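Uncharacterized CONSERVED DOMAIN PROTEIN (PDB 3LKV) probably serves as the periplasmic solute-binding component of an ABC transporter, here holding a phenylalanine in the cleft between its two lobes. Local coordinates at residues 153-156 and 157-161; 130-133 and 134-137; 123-126 and 127-131. All coordinates share one frame; numbering follows the deposited sequence.

Interaction 1. Residues 153-156 and 157-161. With PHE (phenylalanine), chain B.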
# COMPACT_ATOMS: atom_id res chain seq x y z
N ASN A 153 10.36 -12.17 24.35
CA ASN A 153 10.32 -13.36 23.49
C ASN A 153 11.64 -14.12 23.49
O ASN A 153 11.61 -15.36 23.56
CB ASN A 153 9.95 -13.05 22.03
CG ASN A 153 10.62 -11.87 21.52
OD1 ASN A 153 10.45 -10.77 22.07
ND2 ASN A 153 11.42 -12.05 20.46
N ALA A 154 12.76 -13.39 23.45
CA ALA A 154 14.07 -14.05 23.40
C ALA A 154 14.33 -14.76 24.74
O ALA A 154 14.83 -15.88 24.76
CB ALA A 154 15.21 -13.05 23.09
N VAL A 155 13.96 -14.11 25.83
CA VAL A 155 14.16 -14.66 27.17
C VAL A 155 13.36 -15.94 27.31
O VAL A 155 13.91 -16.98 27.68
CB VAL A 155 13.83 -13.63 28.27
CG1 VAL A 155 13.85 -14.28 29.74
CG2 VAL A 155 14.83 -12.45 28.20
N SER A 156 12.09 -15.92 26.91
CA SER A 156 11.29 -17.16 26.96
C SER A 156 11.93 -18.25 26.10
O SER A 156 12.01 -19.40 26.52
CB SER A 156 9.86 -16.90 26.49
OG SER A 156 9.24 -15.90 27.26
N LEU A 157 12.38 -17.92 24.90
CA LEU A 157 13.00 -18.91 24.06
C LEU A 157 14.31 -19.47 24.65
O LEU A 157 14.55 -20.68 24.56
CB LEU A 157 13.23 -18.41 22.64
CG LEU A 157 11.97 -18.11 21.79
CD1 LEU A 157 12.35 -17.17 20.64
CD2 LEU A 157 11.30 -19.38 21.27
N MSE A 158 15.14 -18.63 25.26
CA MSE A 158 16.37 -19.10 25.91
C MSE A 158 16.05 -20.10 27.04
O MSE A 158 16.81 -21.04 27.25
CB MSE A 158 17.23 -17.93 26.44
CG MSE A 158 17.80 -17.07 25.33
SE MSE A 158 19.01 -18.17 24.19
CE MSE A 158 20.20 -18.73 25.68
N GLU A 159 14.94 -19.93 27.77
CA GLU A 159 14.63 -20.90 28.81
C GLU A 159 14.33 -22.23 28.15
O GLU A 159 14.70 -23.26 28.66
CB GLU A 159 13.44 -20.47 29.63
CG GLU A 159 13.78 -19.53 30.77
CD GLU A 159 12.54 -18.99 31.50
OE1 GLU A 159 11.52 -19.72 31.54
OE2 GLU A 159 12.57 -17.84 32.01
N LEU A 160 13.65 -22.22 27.01
CA LEU A 160 13.36 -23.48 26.33
C LEU A 160 14.63 -24.08 25.71
O LEU A 160 14.81 -25.30 25.70
CB LEU A 160 12.31 -23.31 25.24
CG LEU A 160 10.88 -23.06 25.74
CD1 LEU A 160 10.02 -22.59 24.55
CD2 LEU A 160 10.23 -24.31 26.42
N LEU A 161 15.48 -23.23 25.16
CA LEU A 161 16.68 -23.72 24.53
C LEU A 161 17.62 -24.35 25.61
O LEU A 161 18.17 -25.43 25.37
CB LEU A 161 17.36 -22.61 23.75
CG LEU A 161 18.62 -22.97 22.98
CD1 LEU A 161 18.40 -24.11 21.99
CD2 LEU A 161 19.16 -21.72 22.28
N PHE B . 7.83 -13.86 17.77
CA PHE B . 8.65 -12.59 17.77
C PHE B . 8.19 -11.70 18.95
O PHE B . 7.56 -12.26 19.89
CB PHE B . 8.58 -11.87 16.41
CG PHE B . 9.45 -12.52 15.34
CD1 PHE B . 10.85 -12.41 15.38
CD2 PHE B . 8.89 -13.26 14.31
CE1 PHE B . 11.63 -13.01 14.45
CE2 PHE B . 9.67 -13.85 13.37
CZ PHE B . 11.04 -13.76 13.42
OXT PHE B . 8.45 -10.47 19.04
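Asn153 and Leu157 sit one turn apart near the start of helix 152-167, the helical link of a beta-alpha-beta unit with strands 142-147 and 171-176, and Asn153 also lines the pocket of the bound phenylalanine. Leu157 N donates to Asn153 O at 3.0 Å, and the leucine branch lies beside the same carbonyl oxygen, its CG 3.3 Å from Asn153 O. The Asn153 side chain goes the other way. With CG placed between the backbone N and the carbonyl carbon (chi1 43°), its amide lies flat over the ligand carboxylate, the two planes almost parallel. Asn153 CG stands 3.5 Å from atom C of the phenylalanine ligand. It is thus the face of the amide that meets the ligand, while its ND2 group donates to Glu151 OE1 and Ile201 O. An asparagine suits this place because its small flat group can cover an anion without adding another charge. Ser156 turns its hydroxyl back along the helix to Ala152 O, and Asp100 shares it, which ties the helix to a neighbouring loop. Two residues on, Met158, present as selenomethionine, bonds through N to Ala154 O at 2.8 Å with a nearly linear approach. Its bent chain leads away toward Val145, Tyr147 and Glu174, which lets the long side chain lie over strands 142-147 and 171-176. At the outer surface, Val155 and Glu159 stand side by side: Glu159 N bonds Val155 O, the glutamate extends into solvent beyond CG, and its OE2 comes no nearer than 4.4 Å to Val155 CG1.

Interaction 2. Residues 130-133 and 134-137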
# COMPACT_ATOMS: atom_id res chain seq x y z
N VAL A 130 16.31 -28.41 18.06
CA VAL A 130 17.54 -29.03 18.52
C VAL A 130 17.69 -30.43 17.93
O VAL A 130 18.80 -30.83 17.50
CB VAL A 130 17.55 -29.11 20.03
CG1 VAL A 130 18.74 -29.98 20.54
CG2 VAL A 130 17.58 -27.67 20.60
N GLU A 131 16.59 -31.18 17.94
CA GLU A 131 16.60 -32.55 17.42
C GLU A 131 16.90 -32.46 15.95
O GLU A 131 17.67 -33.25 15.43
CB GLU A 131 15.31 -33.35 17.74
CG GLU A 131 15.22 -33.66 19.28
CD GLU A 131 13.89 -34.30 19.82
OE1 GLU A 131 12.76 -33.90 19.42
OE2 GLU A 131 14.01 -35.17 20.74
N LEU A 132 16.41 -31.42 15.28
CA LEU A 132 16.68 -31.28 13.86
C LEU A 132 18.15 -30.89 13.57
O LEU A 132 18.75 -31.43 12.63
CB LEU A 132 15.68 -30.33 13.25
CG LEU A 132 15.69 -30.09 11.75
CD1 LEU A 132 15.69 -31.40 10.95
CD2 LEU A 132 14.45 -29.24 11.39
N ILE A 133 18.73 -30.02 14.40
CA ILE A 133 20.13 -29.64 14.29
C ILE A 133 21.00 -30.88 14.48
O ILE A 133 21.94 -31.09 13.73
CB ILE A 133 20.53 -28.55 15.32
CG1 ILE A 133 19.94 -27.18 14.95
CG2 ILE A 133 22.02 -28.38 15.40
CD1 ILE A 133 19.95 -26.11 16.16
N LYS A 134 20.66 -31.72 15.44
CA LYS A 134 21.39 -32.98 15.70
C LYS A 134 21.28 -33.98 14.53
O LYS A 134 22.20 -34.73 14.26
CB LYS A 134 20.93 -33.62 17.01
CG LYS A 134 21.87 -34.74 17.60
CD LYS A 134 21.71 -34.89 19.18
CE LYS A 134 21.74 -36.39 19.72
NZ LYS A 134 20.51 -36.68 20.60
N GLU A 135 20.16 -33.95 13.84
CA GLU A 135 19.92 -34.81 12.69
C GLU A 135 20.73 -34.39 11.46
O GLU A 135 21.28 -35.23 10.74
CB GLU A 135 18.42 -34.82 12.33
CG GLU A 135 18.03 -35.94 11.36
CD GLU A 135 16.59 -35.82 10.82
OE1 GLU A 135 15.77 -34.99 11.28
OE2 GLU A 135 16.29 -36.55 9.89
N ILE A 136 20.77 -33.09 11.22
CA ILE A 136 21.50 -32.52 10.09
C ILE A 136 22.99 -32.56 10.32
O ILE A 136 23.73 -32.68 9.38
CB ILE A 136 21.09 -31.02 9.86
CG1 ILE A 136 19.70 -30.92 9.25
CG2 ILE A 136 22.10 -30.29 8.95
CD1 ILE A 136 19.10 -29.53 9.34
N LEU A 137 23.40 -32.44 11.59
CA LEU A 137 24.79 -32.30 12.01
C LEU A 137 25.01 -33.23 13.19
O LEU A 137 25.02 -32.77 14.33
CB LEU A 137 25.09 -30.88 12.49
CG LEU A 137 25.02 -29.73 11.49
CD1 LEU A 137 24.97 -28.40 12.21
CD2 LEU A 137 26.25 -29.81 10.56
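The last turns of helix 126-136 are closed by Leu132 and Ile133 meeting Ile136 and Leu137, each pair four residues apart. Lys134 N to Val130 O (2.9 Å) and Ile136 N to Leu132 O (3.0 Å) continue the regular helical pattern. The final bond, from Leu137 N to Ile133 O, is still short at 2.9 Å but bends at the hydrogen to 136°, and Leu137 is the residue at which the chain leaves helical geometry. On one side of the helix, Leu132 carries its CG anti to the backbone N (chi1 -176°), which swings the branch outward from the helix, where Ile136 CD1, reaching back, meets Leu132 CD1 at 4.2 Å. The same leucine methyl, Leu132 CD1, lies 3.6 Å from Glu135 OE1, where the two side chains cross obliquely. On a neighbouring side, the CG2 branch of Ile133 meets Leu137 CD1 at 4.3 Å, a loose methyl contact. Branched aliphatic side chains suit this buried side: Leu132 and Ile133 bear on Phe224 of strand 223-225, and Ile136 reaches Val294 of helix 292-297 and Ile290. Glu135 and Lys134 find partners outside the helix. Glu135, extended beyond CG, forms a salt bridge through OE1 with Arg297, whose side chain also touches Leu132, while Lys134 NZ is hydrogen-bonded to His168 ND1. Glu131 and Lys134, though of opposite charge, do not pair; Glu131 OE2 and Lys134 NZ remain 6.7 Å apart. The chemistry is therefore divided by side: burial of apolar surface and close van der Waals contact seat one face against a strand and a helix, whereas at the ionic bond the nearby Leu132 methyl may lower the local polarity and so strengthen the attraction, at some cost in desolvation.

Interaction 3. Residues 123-126 and 127-131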
# COMPACT_ATOMS: atom_id res chain seq x y z
N LEU A 123 5.00 -19.36 19.07
CA LEU A 123 5.93 -20.03 19.97
C LEU A 123 6.73 -21.07 19.19
O LEU A 123 6.12 -21.90 18.60
CB LEU A 123 5.18 -20.71 21.11
CG LEU A 123 6.11 -21.54 22.03
CD1 LEU A 123 7.16 -20.63 22.65
CD2 LEU A 123 5.33 -22.30 23.12
N SER A 124 8.06 -20.95 19.14
CA SER A 124 8.90 -21.88 18.39
C SER A 124 8.96 -23.25 19.05
O SER A 124 9.06 -23.33 20.24
CB SER A 124 10.32 -21.36 18.38
OG SER A 124 10.39 -20.15 17.69
N PRO A 125 8.92 -24.33 18.28
CA PRO A 125 9.19 -25.65 18.86
C PRO A 125 10.72 -25.86 19.00
O PRO A 125 11.38 -26.52 18.17
CB PRO A 125 8.61 -26.61 17.82
CG PRO A 125 8.84 -25.87 16.50
CD PRO A 125 8.85 -24.38 16.80
N VAL A 126 11.28 -25.29 20.05
CA VAL A 126 12.73 -25.29 20.23
C VAL A 126 13.29 -26.75 20.29
O VAL A 126 14.29 -27.06 19.65
CB VAL A 126 13.09 -24.44 21.48
CG1 VAL A 126 14.59 -24.53 21.86
CG2 VAL A 126 12.61 -23.00 21.26
N GLU A 127 12.65 -27.62 21.08
CA GLU A 127 13.06 -29.03 21.19
C GLU A 127 13.17 -29.68 19.82
O GLU A 127 14.15 -30.34 19.47
CB GLU A 127 12.05 -29.80 22.06
CG GLU A 127 12.23 -31.38 22.11
CD GLU A 127 13.53 -31.84 22.77
OE1 GLU A 127 13.85 -33.06 22.64
OE2 GLU A 127 14.24 -31.02 23.42
N GLN A 128 12.16 -29.46 19.01
CA GLN A 128 12.18 -29.99 17.67
C GLN A 128 13.34 -29.38 16.84
O GLN A 128 13.99 -30.08 16.07
CB GLN A 128 10.80 -29.76 17.06
CG GLN A 128 10.49 -30.49 15.81
CD GLN A 128 9.06 -30.20 15.28
OE1 GLN A 128 8.25 -29.52 15.92
NE2 GLN A 128 8.78 -30.72 14.10
N HIS A 129 13.65 -28.10 17.05
CA HIS A 129 14.78 -27.51 16.35
C HIS A 129 16.13 -28.14 16.77
O HIS A 129 17.01 -28.35 15.95
CB HIS A 129 14.86 -25.99 16.57
CG HIS A 129 13.75 -25.22 15.93
ND1 HIS A 129 13.47 -23.91 16.26
CD2 HIS A 129 12.86 -25.56 14.96
CE1 HIS A 129 12.45 -23.48 15.53
NE2 HIS A 129 12.06 -24.46 14.73
N VAL A 130 16.31 -28.41 18.06
CA VAL A 130 17.54 -29.03 18.52
C VAL A 130 17.69 -30.43 17.93
O VAL A 130 18.80 -30.83 17.50
CB VAL A 130 17.55 -29.11 20.03
CG1 VAL A 130 18.74 -29.98 20.54
CG2 VAL A 130 17.58 -27.67 20.60
N GLU A 131 16.59 -31.18 17.94
CA GLU A 131 16.60 -32.55 17.42
C GLU A 131 16.90 -32.46 15.95
O GLU A 131 17.67 -33.25 15.43
CB GLU A 131 15.31 -33.35 17.74
CG GLU A 131 15.22 -33.66 19.28
CD GLU A 131 13.89 -34.30 19.82
OE1 GLU A 131 12.76 -33.90 19.42
OE2 GLU A 131 14.01 -35.17 20.74
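His129 lays its imidazole over the carbonyl of Pro125, Pro125 O standing 3.5 Å above the ring plane and displaced toward the rim. That oxygen also takes the first regular bond of helix 126-136, from His129 N at 3.0 Å, with the donor in the carbonyl plane. One oxygen is therefore gripped by the backbone of His129 and covered by its ring, a geometry reached because CG stands beside the backbone N (chi1 -69°) and the ring folds back over the helix start. The NE2 end of the ring reaches on over the proline, His129 NE2 lying 3.8 Å from Pro125 CD, and His129 CE1 comes within 4.1 Å of Ser124 CB. Gln128, extended, passes by the CB-CG side of the proline, its OE1 3.5 Å from Pro125 CB. Pro125 occupies the N-cap position without a capping side chain; its ring-restricted phi suits the inverse gamma turn it centres, closed by a weak bond from Val126 N to Ser124 O. The next helical bond, Val130 N to Val126 O, measures 2.9 Å. Farther out, the imidazole is fixed at both nitrogens: ND1 is hydrogen-bonded to Tyr198 OH and NE2 to Leu239 O, while the Phe224 ring meets it at an inclined angle. Glu127 turns to the neighbouring helix: its OE1 forms a salt bridge with Lys167 and a hydrogen bond with His168 NE2, its OE2 a hydrogen bond with Ser164 OG. A backbone carbonyl can only accept, so NE2 of His129 presumably carries a proton. The ring's rotation would then be set by its bonds to Tyr198 and Leu239, which keeps its face over the carbonyl of Pro125.

Interactions 2 and 3 are two ends of one helix, 126-136, sharing Val130 and Glu131, whereas interaction 1 lies on helix 152-167 beside it. The two helices are joined by packing: Leu161 CA touches Val126 CG1 at 3.5 Å, Leu157 reaches Ser124 and Val126, and Leu161 also meets Val130. All three contacts are partly buried, with apolar side chains inward and acids outward, but their polar chemistry differs with position. Interaction 1 comes directly against the bound phenylalanine; interaction 3, at a helix start near the ligand, relies on a histidine hydrogen-bonded at both ring nitrogens; interaction 2, the farthest from the chain centre, combines methyl packing with a salt bridge to helix 292-297.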